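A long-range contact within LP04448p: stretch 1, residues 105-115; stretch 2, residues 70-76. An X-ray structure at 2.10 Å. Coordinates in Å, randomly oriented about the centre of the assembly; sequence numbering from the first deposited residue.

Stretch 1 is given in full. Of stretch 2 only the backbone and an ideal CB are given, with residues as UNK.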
# COMPACT_ATOMS: atom_id res chain seq x y z
N GLU A 105 6.37 -7.44 1.13
CA GLU A 105 7.40 -8.26 1.76
C GLU A 105 8.20 -7.50 2.80
O GLU A 105 8.71 -8.08 3.76
CB GLU A 105 8.34 -8.81 0.69
CG GLU A 105 7.84 -10.09 0.05
CD GLU A 105 8.65 -10.50 -1.16
OE1 GLU A 105 9.89 -10.33 -1.13
OE2 GLU A 105 8.05 -11.01 -2.14
N LYS A 106 8.31 -6.18 2.63
CA LYS A 106 9.06 -5.38 3.57
C LYS A 106 8.32 -5.22 4.90
O LYS A 106 8.88 -4.70 5.87
CB LYS A 106 9.39 -4.01 2.95
CG LYS A 106 10.37 -3.19 3.77
CD LYS A 106 11.67 -3.96 4.05
CE LYS A 106 12.54 -3.21 5.05
NZ LYS A 106 13.77 -3.96 5.42
N PHE A 107 7.07 -5.66 4.95
CA PHE A 107 6.31 -5.57 6.19
C PHE A 107 6.85 -6.56 7.23
O PHE A 107 6.27 -6.71 8.30
CB PHE A 107 4.81 -5.80 5.95
CG PHE A 107 4.08 -4.54 5.56
CD1 PHE A 107 3.37 -4.47 4.37
CD2 PHE A 107 4.13 -3.41 6.38
CE1 PHE A 107 2.72 -3.30 3.99
CE2 PHE A 107 3.48 -2.24 6.01
CZ PHE A 107 2.78 -2.18 4.81
N LYS A 108 7.96 -7.22 6.91
CA LYS A 108 8.58 -8.14 7.86
C LYS A 108 9.25 -7.24 8.90
O LYS A 108 9.49 -7.65 10.04
CB LYS A 108 9.63 -9.01 7.18
CG LYS A 108 10.72 -8.21 6.50
CD LYS A 108 11.88 -9.08 6.03
CE LYS A 108 12.91 -8.24 5.28
NZ LYS A 108 13.30 -7.02 6.06
N GLU A 109 9.53 -6.00 8.50
CA GLU A 109 10.14 -5.01 9.38
C GLU A 109 9.04 -4.47 10.29
O GLU A 109 8.02 -3.98 9.80
CB GLU A 109 10.75 -3.88 8.55
CG GLU A 109 11.22 -2.69 9.36
CD GLU A 109 12.27 -3.07 10.38
OE1 GLU A 109 11.97 -3.02 11.59
OE2 GLU A 109 13.39 -3.44 9.97
N LYS A 110 9.24 -4.55 11.60
CA LYS A 110 8.21 -4.10 12.53
C LYS A 110 8.39 -2.72 13.15
O LYS A 110 7.49 -2.23 13.83
CB LYS A 110 8.05 -5.14 13.65
CG LYS A 110 7.70 -6.53 13.13
CD LYS A 110 7.37 -7.49 14.26
CE LYS A 110 6.08 -7.10 14.96
NZ LYS A 110 5.67 -8.10 15.99
N LYS A 111 9.52 -2.07 12.93
CA LYS A 111 9.69 -0.73 13.49
C LYS A 111 8.51 0.10 13.01
O LYS A 111 8.31 0.29 11.81
CB LYS A 111 11.01 -0.11 13.05
CG LYS A 111 11.40 1.11 13.88
CD LYS A 111 12.91 1.23 14.00
CE LYS A 111 13.31 2.21 15.09
NZ LYS A 111 14.80 2.31 15.25
N PRO A 112 7.70 0.62 13.94
CA PRO A 112 6.52 1.43 13.62
C PRO A 112 6.69 2.57 12.62
O PRO A 112 5.80 2.82 11.81
CB PRO A 112 6.05 1.92 15.00
CG PRO A 112 7.32 1.95 15.80
CD PRO A 112 7.98 0.66 15.39
N ASN A 113 7.83 3.25 12.66
CA ASN A 113 8.05 4.35 11.73
C ASN A 113 8.17 3.86 10.30
O ASN A 113 7.72 4.53 9.37
CB ASN A 113 9.29 5.14 12.14
CG ASN A 113 9.11 5.82 13.47
OD1 ASN A 113 9.07 5.17 14.52
ND2 ASN A 113 8.97 7.14 13.44
N VAL A 114 8.76 2.69 10.12
CA VAL A 114 8.90 2.10 8.80
C VAL A 114 7.52 1.61 8.36
O VAL A 114 7.12 1.83 7.21
CB VAL A 114 9.88 0.90 8.81
CG1 VAL A 114 9.79 0.14 7.48
CG2 VAL A 114 11.29 1.39 9.03
N VAL A 115 6.80 0.97 9.27
CA VAL A 115 5.47 0.46 8.96
C VAL A 115 4.55 1.58 8.47
O VAL A 115 3.85 1.42 7.46
CB VAL A 115 4.83 -0.23 10.20
CG1 VAL A 115 3.37 -0.59 9.91
CG2 VAL A 115 5.61 -1.51 10.54
N UNK A 70 19.71 0.45 6.90
CA UNK A 70 19.35 1.56 7.78
C UNK A 70 17.84 1.84 7.73
O UNK A 70 17.32 2.29 6.71
CB UNK A 70 20.13 2.82 7.39
N UNK A 71 17.14 1.57 8.83
CA UNK A 71 15.69 1.78 8.87
C UNK A 71 15.25 3.22 8.70
O UNK A 71 14.12 3.48 8.30
CB UNK A 71 15.14 1.26 10.20
N UNK A 72 16.12 4.17 9.01
CA UNK A 72 15.76 5.58 8.84
C UNK A 72 15.67 5.87 7.33
O UNK A 72 14.80 6.63 6.89
CB UNK A 72 16.78 6.50 9.52
N UNK A 73 16.56 5.27 6.56
CA UNK A 73 16.58 5.44 5.11
C UNK A 73 15.40 4.71 4.48
O UNK A 73 14.80 5.20 3.52
CB UNK A 73 17.90 4.93 4.52
N UNK A 74 15.06 3.54 5.01
CA UNK A 74 13.93 2.78 4.51
C UNK A 74 12.66 3.62 4.65
O UNK A 74 11.88 3.75 3.70
CB UNK A 74 13.79 1.45 5.26
N UNK A 75 12.46 4.20 5.84
CA UNK A 75 11.28 5.03 6.09
C UNK A 75 11.24 6.25 5.17
O UNK A 75 10.19 6.59 4.63
CB UNK A 75 11.25 5.48 7.55
N UNK A 76 12.38 6.91 5.00
CA UNK A 76 12.44 8.08 4.13
C UNK A 76 12.11 7.70 2.68
O UNK A 76 11.39 8.42 1.99
CB UNK A 76 13.82 8.73 4.21

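Position 70 lies just ahead of a helix, with backbone angles of -91/112 and nothing of stretch 1 within 5.5 Å of its ideal CB. The demand here is local: the first turn leaves amide hydrogens without backbone acceptors, so a short acceptor such as Asn, Asp, Ser or Thr would suit. The deposited residue is Asn70, an N-cap. Its OD1 accepts from the N of position 73 at 3.3 Å and, in a weak bond, from the N of position 72 at 2.9 Å.

Position 71 opens the contact proper. Its CA-to-CB bond points toward stretch 1, and the ideal CB sits 4.0 Å from Val114 CG2, 4.4 Å from Lys111 CD and 5.0 Å from Glu109 OE2. The surroundings are mixed: a methyl, the aliphatic run of a lysine, and a carboxylate whose other oxygen, Glu109 OE1, is already bonded to Lys111 N at 2.9 Å. A branched aliphatic would fill the space among them; a polar side chain able to donate to Glu109 OE2 is also plausible. The deposited residue is Val71, with chi1 in the m well, and it takes the apolar course. Its two methyls part: Val71 CG1 reaches Glu109 OE2 at 3.7 Å, while Val71 CG2 packs on Lys111 CD at 3.8 Å. The backbone takes part as well, since Val114 CG2 lies 3.6 Å from Val71 O.

At position 72 the CA-to-CB bond points away, and stretch 1 sets no requirement. Many helix-compatible residues would do; the deposited one is Val72. Position 73 is likewise out of reach of stretch 1, which cannot choose its side chain. It is Leu73.

Position 74, one turn on from 71, points toward stretch 1 again. Its ideal CB is 4.5 Å from Val114 CG2 and 4.8 Å from Lys106 CE, so the offer is a valine and the carbon chain of a lysine. That leaves room for a side chain to grow beyond CB, and Val, Ile or Leu are natural candidates. The deposited residue is Val74, with chi1 in the t well. One methyl, Val74 CG1, meets both neighbours, at 3.8 Å from Val114 CG1 and 4.0 Å from Lys106 CE.

Position 75 is where the backbones come closest, its CA 4.6 Å from Val114 CA. The ideal CB points toward stretch 1 and already stands 4.1 Å from Asn113 O and 4.3 Å from Val114 CA. With main chain this near, a small residue such as Ala, Gly or Ser is the safe reading. It is Ala75, whose CB rests against that backbone and lies 4.4 Å from Val114 CG2.

Position 76 is out of reach and free of demands from stretch 1; it holds Met76, modelled as selenomethionine.

The rule is compact. No hydrogen bond crosses between the stretches; instead, positions 71, 74 and 75 gather around Val114, two with branched aliphatics and one with a lone methyl where the backbones approach.

Stretch 2, residues 70-76: NVVLVAM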
# COMPACT_ATOMS: atom_id res chain seq x y z
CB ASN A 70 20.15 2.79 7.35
CG ASN A 70 20.03 3.93 8.33
OD1 ASN A 70 18.94 4.42 8.61
ND2 ASN A 70 21.17 4.37 8.87
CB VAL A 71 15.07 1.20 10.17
CG1 VAL A 71 15.27 -0.30 10.20
CG2 VAL A 71 15.67 1.86 11.40
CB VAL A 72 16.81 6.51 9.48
CG1 VAL A 72 16.62 7.93 8.99
CG2 VAL A 72 16.66 6.47 11.00
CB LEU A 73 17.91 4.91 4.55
CG LEU A 73 19.00 5.96 4.27
CD1 LEU A 73 18.94 7.10 5.27
CD2 LEU A 73 20.36 5.27 4.29
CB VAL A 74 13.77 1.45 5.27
CG1 VAL A 74 12.47 0.76 4.88
CG2 VAL A 74 14.96 0.55 4.96
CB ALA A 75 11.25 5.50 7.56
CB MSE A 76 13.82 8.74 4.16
CG MSE A 76 14.21 9.42 5.48
SE MSE A 76 16.00 10.21 5.28
CE MSE A 76 15.52 11.81 4.33
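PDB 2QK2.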